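Local coordinates for UspA domain-containing protein (PDB 2DUM), which is of unknown function but belongs to the universal stress protein A family, and so may have a role in stress responses, at residues Asp67-Leu72 and Ile100-Pro105; Glu86-Arg89 and Asn95-Thr98; Asp107-Val112 and Met141-Lys146. All coordinates share one frame; numbering follows the deposited sequence.

Contacts 1 and 2 join the same two elements, helix 69-90 and strand 95-103, the outermost strand of this chain's sheet, near opposite ends of their shared length, with centres about 21 Å apart. Both lie at the surface and both rest on a lysine: in contact 1 its ammonium group sits over an aromatic ring, in contact 2 its methylenes lie against a valine. Contact 3 packs helix 105-115 on helix 138-146; it is partly buried and made mainly by branched aliphatic side chains, its salt bridges confined to one helix. Contacts 2 and 3 lie on opposite sides of the chain's centre. Contacts 1 and 3 meet through the salt bridge between Arg101 and Glu108.

Contact 1: Asp67-Leu72 and Ile100-Pro105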
ATOM      1  N   ASP A  67       4.224  -9.160 -35.273  1.00108.28           N
ATOM      2  CA  ASP A  67       4.847  -7.872 -35.286  1.00106.52           C
ATOM      3  C   ASP A  67       3.752  -6.890 -35.355  1.00105.38           C
ATOM      4  O   ASP A  67       3.938  -5.708 -35.687  1.00105.22           O
ATOM      5  CB  ASP A  67       5.812  -7.740 -36.441  1.00106.50           C
ATOM      6  CG  ASP A  67       7.098  -8.534 -36.206  1.00107.15           C
ATOM      7  OD1 ASP A  67       8.112  -8.215 -36.879  1.00109.02           O
ATOM      8  OD2 ASP A  67       7.101  -9.478 -35.361  1.00105.44           O
ATOM      9  N   ILE A  68       2.577  -7.409 -35.023  1.00103.82           N
ATOM     10  CA  ILE A  68       1.472  -6.547 -34.658  1.00102.32           C
ATOM     11  C   ILE A  68       1.771  -6.243 -33.201  1.00100.59           C
ATOM     12  O   ILE A  68       1.453  -5.156 -32.667  1.00100.72           O
ATOM     13  CB  ILE A  68       0.087  -7.203 -34.907  1.00102.22           C
ATOM     14  CG1 ILE A  68      -1.026  -6.177 -34.690  1.00102.66           C
ATOM     15  CG2 ILE A  68      -0.104  -8.439 -34.067  1.00103.09           C
ATOM     16  CD1 ILE A  68      -1.136  -5.132 -35.831  1.00104.22           C
ATOM     17  N   LYS A  69       2.452  -7.215 -32.598  1.00 97.84           N
ATOM     18  CA  LYS A  69       3.044  -7.035 -31.317  1.00 95.47           C
ATOM     19  C   LYS A  69       3.736  -5.702 -31.380  1.00 94.28           C
ATOM     20  O   LYS A  69       3.413  -4.770 -30.663  1.00 94.41           O
ATOM     21  CB  LYS A  69       4.038  -8.167 -31.080  1.00 95.58           C
ATOM     22  CG  LYS A  69       5.144  -7.897 -30.063  1.00 95.15           C
ATOM     23  CD  LYS A  69       6.319  -8.889 -30.228  1.00 94.57           C
ATOM     24  CE  LYS A  69       5.957 -10.309 -29.803  1.00 90.08           C
ATOM     25  NZ  LYS A  69       5.658 -10.290 -28.368  1.00 88.30           N
ATOM     26  N   GLU A  70       4.641  -5.580 -32.317  1.00 92.54           N
ATOM     27  CA  GLU A  70       5.580  -4.530 -32.209  1.00 91.45           C
ATOM     28  C   GLU A  70       5.147  -3.220 -32.788  1.00 90.35           C
ATOM     29  O   GLU A  70       5.899  -2.252 -32.708  1.00 90.26           O
ATOM     30  CB  GLU A  70       6.861  -4.971 -32.825  1.00 91.97           C
ATOM     31  CG  GLU A  70       7.546  -6.024 -31.994  1.00 94.17           C
ATOM     32  CD  GLU A  70       8.914  -6.396 -32.575  1.00 98.14           C
ATOM     33  OE1 GLU A  70       9.325  -5.802 -33.614  1.00 98.39           O
ATOM     34  OE2 GLU A  70       9.575  -7.296 -31.990  1.00100.42           O
ATOM     35  N   LYS A  71       3.948  -3.168 -33.369  1.00 89.05           N
ATOM     36  CA  LYS A  71       3.317  -1.855 -33.591  1.00 87.74           C
ATOM     37  C   LYS A  71       2.616  -1.364 -32.309  1.00 86.30           C
ATOM     38  O   LYS A  71       2.377  -0.175 -32.127  1.00 85.80           O
ATOM     39  CB  LYS A  71       2.379  -1.837 -34.812  1.00 88.00           C
ATOM     40  CG  LYS A  71       2.463  -0.475 -35.646  1.00 89.43           C
ATOM     41  CD  LYS A  71       3.703  -0.378 -36.676  1.00 89.71           C
ATOM     42  CE  LYS A  71       4.039   1.042 -37.224  1.00 88.02           C
ATOM     43  NZ  LYS A  71       3.140   1.478 -38.328  1.00 87.44           N
ATOM     44  N   LEU A  72       2.329  -2.301 -31.410  1.00 84.58           N
ATOM     45  CA  LEU A  72       1.843  -1.977 -30.087  1.00 82.43           C
ATOM     46  C   LEU A  72       2.934  -1.462 -29.221  1.00 80.82           C
ATOM     47  O   LEU A  72       2.698  -0.698 -28.299  1.00 79.67           O
ATOM     48  CB  LEU A  72       1.294  -3.227 -29.459  1.00 82.36           C
ATOM     49  CG  LEU A  72      -0.163  -3.494 -29.770  1.00 83.42           C
ATOM     50  CD1 LEU A  72      -0.765  -2.531 -30.904  1.00 86.03           C
ATOM     51  CD2 LEU A  72      -0.299  -4.995 -30.050  1.00 80.48           C
ATOM     52  N   ILE A 100       8.738  -1.160 -20.929  1.00 51.58           N
ATOM     53  CA  ILE A 100       7.647  -1.723 -21.728  1.00 53.06           C
ATOM     54  C   ILE A 100       8.052  -3.168 -21.746  1.00 54.04           C
ATOM     55  O   ILE A 100       9.189  -3.486 -22.210  1.00 53.95           O
ATOM     56  CB  ILE A 100       7.742  -1.296 -23.215  1.00 52.65           C
ATOM     57  CG1 ILE A 100       6.902  -0.054 -23.550  1.00 57.14           C
ATOM     58  CG2 ILE A 100       7.081  -2.274 -24.073  1.00 51.94           C
ATOM     59  CD1 ILE A 100       7.248   1.360 -22.805  1.00 62.78           C
ATOM     60  N   ARG A 101       7.160  -4.040 -21.247  1.00 55.09           N
ATOM     61  CA  ARG A 101       7.372  -5.465 -21.352  1.00 55.71           C
ATOM     62  C   ARG A 101       6.134  -6.034 -21.944  1.00 57.56           C
ATOM     63  O   ARG A 101       5.102  -5.393 -21.880  1.00 57.95           O
ATOM     64  CB  ARG A 101       7.640  -6.061 -19.974  1.00 55.47           C
ATOM     65  CG  ARG A 101       8.621  -5.277 -19.060  1.00 53.46           C
ATOM     66  CD  ARG A 101      10.068  -5.305 -19.499  1.00 52.98           C
ATOM     67  NE  ARG A 101      10.899  -6.060 -18.562  1.00 57.41           N
ATOM     68  CZ  ARG A 101      10.514  -7.112 -17.800  1.00 61.27           C
ATOM     69  NH1 ARG A 101      11.431  -7.691 -16.987  1.00 59.44           N
ATOM     70  NH2 ARG A 101       9.239  -7.601 -17.817  1.00 59.96           N
ATOM     71  N   PHE A 102       6.246  -7.208 -22.575  1.00 60.81           N
ATOM     72  CA  PHE A 102       5.066  -8.056 -22.970  1.00 63.64           C
ATOM     73  C   PHE A 102       4.712  -9.059 -21.910  1.00 64.39           C
ATOM     74  O   PHE A 102       5.595  -9.563 -21.210  1.00 65.25           O
ATOM     75  CB  PHE A 102       5.328  -8.781 -24.302  1.00 64.59           C
ATOM     76  CG  PHE A 102       5.413  -7.843 -25.405  1.00 67.27           C
ATOM     77  CD1 PHE A 102       6.660  -7.415 -25.870  1.00 71.82           C
ATOM     78  CD2 PHE A 102       4.253  -7.211 -25.858  1.00 70.46           C
ATOM     79  CE1 PHE A 102       6.762  -6.397 -26.873  1.00 73.45           C
ATOM     80  CE2 PHE A 102       4.330  -6.191 -26.835  1.00 72.65           C
ATOM     81  CZ  PHE A 102       5.589  -5.782 -27.354  1.00 71.01           C
ATOM     82  N   GLY A 103       3.448  -9.402 -21.762  1.00 64.88           N
ATOM     83  CA  GLY A 103       3.218 -10.541 -20.858  1.00 66.09           C
ATOM     84  C   GLY A 103       1.963 -10.496 -20.049  1.00 66.74           C
ATOM     85  O   GLY A 103       0.958  -9.892 -20.476  1.00 67.39           O
ATOM     86  N   ILE A 104       1.981 -11.148 -18.893  1.00 66.76           N
ATOM     87  CA  ILE A 104       0.774 -11.068 -18.042  1.00 66.90           C
ATOM     88  C   ILE A 104       1.011  -9.947 -17.074  1.00 65.46           C
ATOM     89  O   ILE A 104       1.999  -9.958 -16.313  1.00 65.04           O
ATOM     90  CB  ILE A 104       0.319 -12.435 -17.323  1.00 67.60           C
ATOM     91  CG1 ILE A 104       1.509 -13.128 -16.599  1.00 68.85           C
ATOM     92  CG2 ILE A 104      -0.456 -13.335 -18.310  1.00 66.36           C
ATOM     93  CD1 ILE A 104       2.963 -12.812 -17.222  1.00 69.98           C
ATOM     94  N   PRO A 105       0.130  -8.966 -17.132  1.00 64.42           N
ATOM     95  CA  PRO A 105       0.356  -7.825 -16.313  1.00 64.95           C
ATOM     96  C   PRO A 105       1.004  -8.139 -14.923  1.00 65.23           C
ATOM     97  O   PRO A 105       2.202  -7.851 -14.746  1.00 64.96           O
ATOM     98  CB  PRO A 105      -1.022  -7.153 -16.301  1.00 65.20           C
ATOM     99  CG  PRO A 105      -1.510  -7.383 -17.710  1.00 63.85           C
ATOM    100  CD  PRO A 105      -1.092  -8.830 -17.936  1.00 64.05           C
TER
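Lys69 and Phe102 make this contact between them, with the lysine chain lying over one face of the phenyl ring. The charged part is a cation-pi interaction: NZ of Lys69 stands 4.0 Å from the centroid of the Phe102 ring and only 18° off the ring normal, so the ammonium group looks almost straight down on the pi cloud. Its nearest ring atoms are at the root of the ring, with NZ of Lys69 3.9 Å from CG of Phe102. A second partner for the charge is Glu44, although that ion pair is long and weak.

The apolar part lies on the same face but at the ring's far end. CG of Lys69 is 3.5 Å from CZ of Phe102, a CH-pi contact displaced toward the rim. The lysine can touch both ends because its chain is bent at chi3 (-70°) and chi4 (-64°), which curls NZ back over the ring instead of letting it run on past. Phe102 points at the helix from its strand, and it also packs on Lys73, one turn further along, and on Ile42 of the neighbouring strand. No hydrogen bond crosses between the two segments.

Arg101 is hydrogen-bonded through its backbone with His40 and Ile42, and Gly103 with Ile42 and Glu44. The contact joins the beginning of helix 69-90 to the C-terminal end of strand 95-103, two successive elements of a beta-alpha-beta crossover in the parallel alpha/beta fold of universal stress proteins.

Contact 2: Glu86-Arg89 and Asn95-Thr98; sequences EVKR and NVRT
Lys88, close to the end of helix 69-90, lies against the first two residues of strand 95-103, and the chain between them is the tight return from helix to strand in a beta-alpha-beta crossover. Strand 35-43 is the other beta strand of that unit, running parallel to 95-103 and next to it.

Asn95 comes first. Its side chain leaves the backbone away from the helix, and the nearest meeting is at the backbone, with CE of Lys88 4.0 Å from CA of Asn95. The two side-chain nitrogens, NZ of Lys88 and ND2 of Asn95, come no closer than 4.5 Å and make no hydrogen bond. The backbone of Asn95 is hydrogen-bonded to the backbones of Gly34 and Val36, which sets the beginning of the strand in the sheet.

Val96 is the main apolar partner. Its side chain points at the helix, and the alpha carbons of Lys88 and Val96 are just 5.6 Å apart, the nearest pair here. Val96 also rests on Val36, so it fills the angle between the helix and the neighbouring strand; Val87 on the helix leans on Val36 too.

At Arg97 the alternation of the strand turns the side chain to the other side of the sheet, where NH2 is in a salt bridge with Glu35. Thr98 comes round to the helix side again, but meets it a turn or more earlier, at Leu80 and Ala84.

What lets one lysine reach both residues is its straight chain. With CG anti to the backbone N (chi1 -179°) and every later torsion extended, Lys88 carries its CD past CB of Val96 at 4.0 Å, while its CB stays 3.6 Å from the Val96 CG2 methyl.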
ATOM      1  N   GLU A  86       4.990  13.915 -17.280  1.00 63.74           N
ATOM      2  CA  GLU A  86       4.031  14.489 -16.288  1.00 63.34           C
ATOM      3  C   GLU A  86       3.900  13.648 -14.942  1.00 61.31           C
ATOM      4  O   GLU A  86       3.669  14.170 -13.809  1.00 60.96           O
ATOM      5  CB  GLU A  86       2.699  14.910 -16.966  1.00 64.00           C
ATOM      6  CG  GLU A  86       1.367  14.432 -16.314  1.00 69.34           C
ATOM      7  CD  GLU A  86       0.710  13.150 -16.937  1.00 75.92           C
ATOM      8  OE1 GLU A  86       1.315  12.519 -17.844  1.00 78.60           O
ATOM      9  OE2 GLU A  86      -0.424  12.761 -16.499  1.00 78.65           O
ATOM     10  N   VAL A  87       4.107  12.352 -15.050  1.00 58.25           N
ATOM     11  CA  VAL A  87       4.371  11.586 -13.850  1.00 56.09           C
ATOM     12  C   VAL A  87       5.610  12.056 -12.986  1.00 55.59           C
ATOM     13  O   VAL A  87       5.534  12.198 -11.754  1.00 55.96           O
ATOM     14  CB  VAL A  87       4.467  10.142 -14.229  1.00 55.29           C
ATOM     15  CG1 VAL A  87       4.803   9.314 -13.005  1.00 52.35           C
ATOM     16  CG2 VAL A  87       3.192   9.784 -14.912  1.00 52.81           C
ATOM     17  N   LYS A  88       6.733  12.274 -13.648  1.00 53.62           N
ATOM     18  CA  LYS A  88       7.911  12.709 -12.996  1.00 52.57           C
ATOM     19  C   LYS A  88       7.483  13.905 -12.198  1.00 50.34           C
ATOM     20  O   LYS A  88       7.818  14.086 -11.017  1.00 50.03           O
ATOM     21  CB  LYS A  88       8.932  13.112 -14.056  1.00 52.93           C
ATOM     22  CG  LYS A  88      10.263  13.575 -13.427  1.00 54.98           C
ATOM     23  CD  LYS A  88      11.400  13.884 -14.428  1.00 55.03           C
ATOM     24  CE  LYS A  88      12.569  14.492 -13.656  1.00 57.11           C
ATOM     25  NZ  LYS A  88      13.758  14.758 -14.545  1.00 61.53           N
ATOM     26  N   ARG A  89       6.676  14.700 -12.858  1.00 48.40           N
ATOM     27  CA  ARG A  89       6.225  15.959 -12.301  1.00 47.24           C
ATOM     28  C   ARG A  89       5.174  15.817 -11.225  1.00 46.09           C
ATOM     29  O   ARG A  89       5.037  16.705 -10.385  1.00 45.35           O
ATOM     30  CB  ARG A  89       5.655  16.846 -13.413  1.00 48.12           C
ATOM     31  CG  ARG A  89       5.718  18.332 -13.132  1.00 47.67           C
ATOM     32  CD  ARG A  89       5.151  19.181 -14.234  1.00 45.64           C
ATOM     33  NE  ARG A  89       4.793  20.409 -13.552  1.00 50.69           N
ATOM     34  CZ  ARG A  89       3.564  20.712 -13.126  1.00 52.14           C
ATOM     35  NH1 ARG A  89       2.565  19.878 -13.400  1.00 56.78           N
ATOM     36  NH2 ARG A  89       3.329  21.847 -12.432  1.00 50.24           N
ATOM     37  N   ASN A  95      13.811  11.777 -10.847  1.00 31.12           N
ATOM     38  CA  ASN A  95      14.082  11.127 -12.189  1.00 30.87           C
ATOM     39  C   ASN A  95      13.043  10.171 -12.604  1.00 33.51           C
ATOM     40  O   ASN A  95      12.345   9.584 -11.793  1.00 34.87           O
ATOM     41  CB  ASN A  95      15.356  10.334 -12.268  1.00 27.50           C
ATOM     42  CG  ASN A  95      16.532  11.175 -11.995  1.00 28.99           C
ATOM     43  OD1 ASN A  95      17.082  11.145 -10.885  1.00 27.18           O
ATOM     44  ND2 ASN A  95      16.919  12.019 -12.980  1.00 26.85           N
ATOM     45  N   VAL A  96      12.956   9.956 -13.894  1.00 35.86           N
ATOM     46  CA  VAL A  96      11.913   9.111 -14.414  1.00 37.82           C
ATOM     47  C   VAL A  96      12.598   8.095 -15.368  1.00 39.83           C
ATOM     48  O   VAL A  96      13.799   8.231 -15.734  1.00 42.13           O
ATOM     49  CB  VAL A  96      10.915   9.996 -15.167  1.00 37.54           C
ATOM     50  CG1 VAL A  96      11.115   9.864 -16.630  1.00 37.90           C
ATOM     51  CG2 VAL A  96       9.487   9.657 -14.839  1.00 38.43           C
ATOM     52  N   ARG A  97      11.883   7.042 -15.728  1.00 40.71           N
ATOM     53  CA  ARG A  97      12.227   6.285 -16.912  1.00 41.38           C
ATOM     54  C   ARG A  97      11.038   5.513 -17.363  1.00 42.30           C
ATOM     55  O   ARG A  97       9.964   5.637 -16.802  1.00 42.67           O
ATOM     56  CB  ARG A  97      13.345   5.319 -16.676  1.00 41.01           C
ATOM     57  CG  ARG A  97      13.322   4.592 -15.428  1.00 41.95           C
ATOM     58  CD  ARG A  97      14.708   4.024 -15.392  1.00 44.98           C
ATOM     59  NE  ARG A  97      14.746   2.715 -15.998  1.00 49.06           N
ATOM     60  CZ  ARG A  97      15.163   1.613 -15.360  1.00 53.42           C
ATOM     61  NH1 ARG A  97      15.075   0.464 -16.047  1.00 56.16           N
ATOM     62  NH2 ARG A  97      15.674   1.629 -14.072  1.00 50.29           N
ATOM     63  N   THR A  98      11.246   4.696 -18.385  1.00 43.77           N
ATOM     64  CA  THR A  98      10.191   3.905 -18.979  1.00 43.82           C
ATOM     65  C   THR A  98      10.685   2.454 -19.065  1.00 44.45           C
ATOM     66  O   THR A  98      11.887   2.215 -19.162  1.00 43.86           O
ATOM     67  CB  THR A  98       9.804   4.472 -20.336  1.00 43.83           C
ATOM     68  OG1 THR A  98      10.998   4.597 -21.123  1.00 45.52           O
ATOM     69  CG2 THR A  98       9.089   5.861 -20.192  1.00 40.79           C
TER

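Contact 3: Asp107-Val112 and Met141-Lys146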
ATOM      1  N   ASP A 107       2.525 -10.353 -13.626  1.00 60.46           N
ATOM      2  CA  ASP A 107       3.690 -11.178 -13.539  1.00 58.67           C
ATOM      3  C   ASP A 107       4.863 -10.335 -14.024  1.00 56.90           C
ATOM      4  O   ASP A 107       6.004 -10.412 -13.544  1.00 55.09           O
ATOM      5  CB  ASP A 107       3.496 -12.478 -14.317  1.00 58.42           C
ATOM      6  CG  ASP A 107       4.681 -13.457 -14.134  1.00 62.36           C
ATOM      7  OD1 ASP A 107       5.262 -13.902 -15.166  1.00 66.16           O
ATOM      8  OD2 ASP A 107       5.087 -13.773 -12.972  1.00 64.51           O
ATOM      9  N   GLU A 108       4.567  -9.474 -14.962  1.00 55.50           N
ATOM     10  CA  GLU A 108       5.612  -8.594 -15.369  1.00 55.04           C
ATOM     11  C   GLU A 108       5.910  -7.561 -14.272  1.00 52.36           C
ATOM     12  O   GLU A 108       7.064  -7.412 -13.874  1.00 51.27           O
ATOM     13  CB  GLU A 108       5.266  -7.974 -16.703  1.00 56.27           C
ATOM     14  CG  GLU A 108       5.179  -9.020 -17.817  1.00 63.04           C
ATOM     15  CD  GLU A 108       6.301 -10.092 -17.760  1.00 71.96           C
ATOM     16  OE1 GLU A 108       6.010 -11.290 -18.113  1.00 75.25           O
ATOM     17  OE2 GLU A 108       7.455  -9.719 -17.382  1.00 75.76           O
ATOM     18  N   ILE A 109       4.862  -6.883 -13.782  1.00 49.32           N
ATOM     19  CA  ILE A 109       4.944  -6.038 -12.599  1.00 46.14           C
ATOM     20  C   ILE A 109       5.878  -6.655 -11.550  1.00 46.24           C
ATOM     21  O   ILE A 109       6.811  -6.011 -11.102  1.00 46.10           O
ATOM     22  CB  ILE A 109       3.576  -5.863 -11.910  1.00 45.04           C
ATOM     23  CG1 ILE A 109       2.455  -5.540 -12.883  1.00 43.24           C
ATOM     24  CG2 ILE A 109       3.642  -4.794 -10.951  1.00 42.95           C
ATOM     25  CD1 ILE A 109       2.601  -4.273 -13.531  1.00 40.47           C
ATOM     26  N   VAL A 110       5.637  -7.900 -11.168  1.00 45.81           N
ATOM     27  CA  VAL A 110       6.353  -8.483 -10.075  1.00 46.43           C
ATOM     28  C   VAL A 110       7.801  -8.824 -10.489  1.00 47.73           C
ATOM     29  O   VAL A 110       8.782  -8.757  -9.724  1.00 45.90           O
ATOM     30  CB  VAL A 110       5.647  -9.736  -9.669  1.00 46.40           C
ATOM     31  CG1 VAL A 110       6.485 -10.472  -8.632  1.00 47.31           C
ATOM     32  CG2 VAL A 110       4.298  -9.392  -9.131  1.00 43.70           C
ATOM     33  N   LYS A 111       7.908  -9.210 -11.745  1.00 50.42           N
ATOM     34  CA  LYS A 111       9.204  -9.568 -12.308  1.00 52.36           C
ATOM     35  C   LYS A 111      10.068  -8.343 -12.272  1.00 52.10           C
ATOM     36  O   LYS A 111      11.132  -8.372 -11.688  1.00 53.82           O
ATOM     37  CB  LYS A 111       9.099 -10.229 -13.715  1.00 52.96           C
ATOM     38  CG  LYS A 111       9.382 -11.759 -13.676  1.00 56.79           C
ATOM     39  CD  LYS A 111       8.479 -12.628 -14.528  1.00 60.06           C
ATOM     40  CE  LYS A 111       8.834 -12.440 -15.981  1.00 64.03           C
ATOM     41  NZ  LYS A 111       7.787 -13.065 -16.872  1.00 69.05           N
ATOM     42  N   VAL A 112       9.578  -7.257 -12.829  1.00 52.13           N
ATOM     43  CA  VAL A 112      10.329  -6.016 -12.890  1.00 52.52           C
ATOM     44  C   VAL A 112      10.522  -5.385 -11.508  1.00 51.83           C
ATOM     45  O   VAL A 112      11.547  -4.792 -11.254  1.00 52.04           O
ATOM     46  CB  VAL A 112       9.593  -4.981 -13.755  1.00 53.65           C
ATOM     47  CG1 VAL A 112      10.108  -3.568 -13.488  1.00 54.77           C
ATOM     48  CG2 VAL A 112       9.653  -5.329 -15.280  1.00 55.37           C
ATOM     49  N   MET A 141      -4.642  -7.077  -6.452  1.00 56.40           N
ATOM     50  CA  MET A 141      -4.634  -8.304  -5.734  1.00 58.79           C
ATOM     51  C   MET A 141      -3.467  -9.295  -6.052  1.00 59.17           C
ATOM     52  O   MET A 141      -2.822  -9.866  -5.128  1.00 59.68           O
ATOM     53  CB  MET A 141      -5.947  -9.011  -6.012  1.00 60.54           C
ATOM     54  CG  MET A 141      -7.152  -8.455  -5.289  1.00 64.37           C
ATOM     55  SD  MET A 141      -6.903  -8.222  -3.501  1.00 76.86           S
ATOM     56  CE  MET A 141      -8.659  -8.022  -3.017  1.00 70.84           C
ATOM     57  N   ARG A 142      -3.209  -9.553  -7.330  1.00 58.42           N
ATOM     58  CA  ARG A 142      -2.224 -10.577  -7.643  1.00 58.91           C
ATOM     59  C   ARG A 142      -0.750 -10.134  -7.442  1.00 57.23           C
ATOM     60  O   ARG A 142       0.099 -10.912  -6.930  1.00 57.61           O
ATOM     61  CB  ARG A 142      -2.500 -11.220  -9.000  1.00 58.92           C
ATOM     62  CG  ARG A 142      -3.589 -12.344  -8.908  1.00 63.06           C
ATOM     63  CD  ARG A 142      -3.710 -13.378 -10.153  1.00 63.50           C
ATOM     64  NE  ARG A 142      -5.062 -13.294 -10.759  1.00 72.64           N
ATOM     65  CZ  ARG A 142      -5.463 -12.348 -11.635  1.00 74.46           C
ATOM     66  NH1 ARG A 142      -6.708 -12.349 -12.089  1.00 72.84           N
ATOM     67  NH2 ARG A 142      -4.624 -11.399 -12.083  1.00 78.43           N
ATOM     68  N   VAL A 143      -0.437  -8.894  -7.810  1.00 55.03           N
ATOM     69  CA  VAL A 143       0.831  -8.321  -7.370  1.00 52.60           C
ATOM     70  C   VAL A 143       0.854  -8.317  -5.842  1.00 52.41           C
ATOM     71  O   VAL A 143       1.764  -8.926  -5.259  1.00 52.10           O
ATOM     72  CB  VAL A 143       1.101  -6.916  -7.921  1.00 51.95           C
ATOM     73  CG1 VAL A 143       2.440  -6.477  -7.541  1.00 46.44           C
ATOM     74  CG2 VAL A 143       1.040  -6.951  -9.370  1.00 51.63           C
ATOM     75  N   LEU A 144      -0.148  -7.681  -5.217  1.00 50.89           N
ATOM     76  CA  LEU A 144      -0.275  -7.721  -3.775  1.00 50.60           C
ATOM     77  C   LEU A 144       0.250  -8.981  -3.124  1.00 51.53           C
ATOM     78  O   LEU A 144       1.017  -8.908  -2.167  1.00 50.33           O
ATOM     79  CB  LEU A 144      -1.699  -7.572  -3.362  1.00 49.27           C
ATOM     80  CG  LEU A 144      -1.596  -6.359  -2.497  1.00 48.75           C
ATOM     81  CD1 LEU A 144      -2.970  -5.832  -2.131  1.00 50.04           C
ATOM     82  CD2 LEU A 144      -0.804  -6.701  -1.306  1.00 48.08           C
ATOM     83  N   ARG A 145      -0.160 -10.117  -3.681  1.00 54.05           N
ATOM     84  CA  ARG A 145       0.041 -11.438  -3.095  1.00 57.43           C
ATOM     85  C   ARG A 145       1.397 -12.107  -3.426  1.00 57.59           C
ATOM     86  O   ARG A 145       1.884 -12.939  -2.688  1.00 56.96           O
ATOM     87  CB  ARG A 145      -1.098 -12.342  -3.591  1.00 60.04           C
ATOM     88  CG  ARG A 145      -1.914 -13.092  -2.483  1.00 66.43           C
ATOM     89  CD  ARG A 145      -3.261 -12.308  -1.990  1.00 73.37           C
ATOM     90  NE  ARG A 145      -4.067 -13.111  -1.002  1.00 76.09           N
ATOM     91  CZ  ARG A 145      -5.154 -12.716  -0.289  1.00 75.62           C
ATOM     92  NH1 ARG A 145      -5.637 -11.469  -0.435  1.00 78.63           N
ATOM     93  NH2 ARG A 145      -5.744 -13.570   0.595  1.00 73.67           N
ATOM     94  N   LYS A 146       1.985 -11.755  -4.564  1.00 58.04           N
ATOM     95  CA  LYS A 146       3.092 -12.483  -5.087  1.00 57.85           C
ATOM     96  C   LYS A 146       4.362 -11.759  -4.747  1.00 56.96           C
ATOM     97  O   LYS A 146       5.442 -12.357  -4.640  1.00 58.36           O
ATOM     98  CB  LYS A 146       2.933 -12.636  -6.602  1.00 59.70           C
ATOM     99  CG  LYS A 146       2.454 -14.054  -7.110  1.00 62.48           C
ATOM    100  CD  LYS A 146       0.875 -14.167  -7.259  1.00 68.79           C
ATOM    101  CE  LYS A 146       0.218 -15.660  -6.977  1.00 68.24           C
ATOM    102  NZ  LYS A 146      -1.353 -15.825  -7.122  1.00 66.40           N
TER
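A single residue, Val143, carries most of the second helix's share of this packing: both its methyls reach Ile109, and CG1 also meets Val110, the next residue of the other helix. CG2 of Val143 meets CG2 of Ile109 at 3.7 Å, with the two side chains roughly perpendicular to each other. Its other methyl, CG1, lies 3.8 Å from CG2 of Val110, and there the side chains run alongside, oppositely directed. With CG1 anti to the backbone N (chi1 -174°), CG1 is the methyl that lies against Val110, while CG2 lies against Ile109. At the outer margin CG2 of Val110 also touches CB of Lys146, 4.3 Å away, while the rest of that lysine leads off from the contact.

No hydrogen bond crosses between the helices; the salt-bridge network lies within 107-112. NZ of Lys111 bridges two acids on its own helix, at 3.2 Å from OD1 of Asp107 and 2.8 Å from OE1 of Glu108. The aspartate is met from above its carboxylate plane, whereas the glutamate is met on its syn side, 24° out of plane. Glu108 uses its remaining oxygen, OE2, for a salt bridge with Arg101, so both oxygens of this carboxylate are engaged.

The two short helical segments run roughly the same way, crossing at -36° with axes 9.4 Å apart. Helix 105-115 presses Ile109 onto Pro11 and Val41, and Val112 onto Leu9 and Leu39, seating it on the parallel sheet. Helix 138-146 packs beside it, with Val143 also on Trp106, and Leu144 faces Leu144 of the second subunit, so helix 138-146 is sandwiched between helix 105-115 and the second subunit.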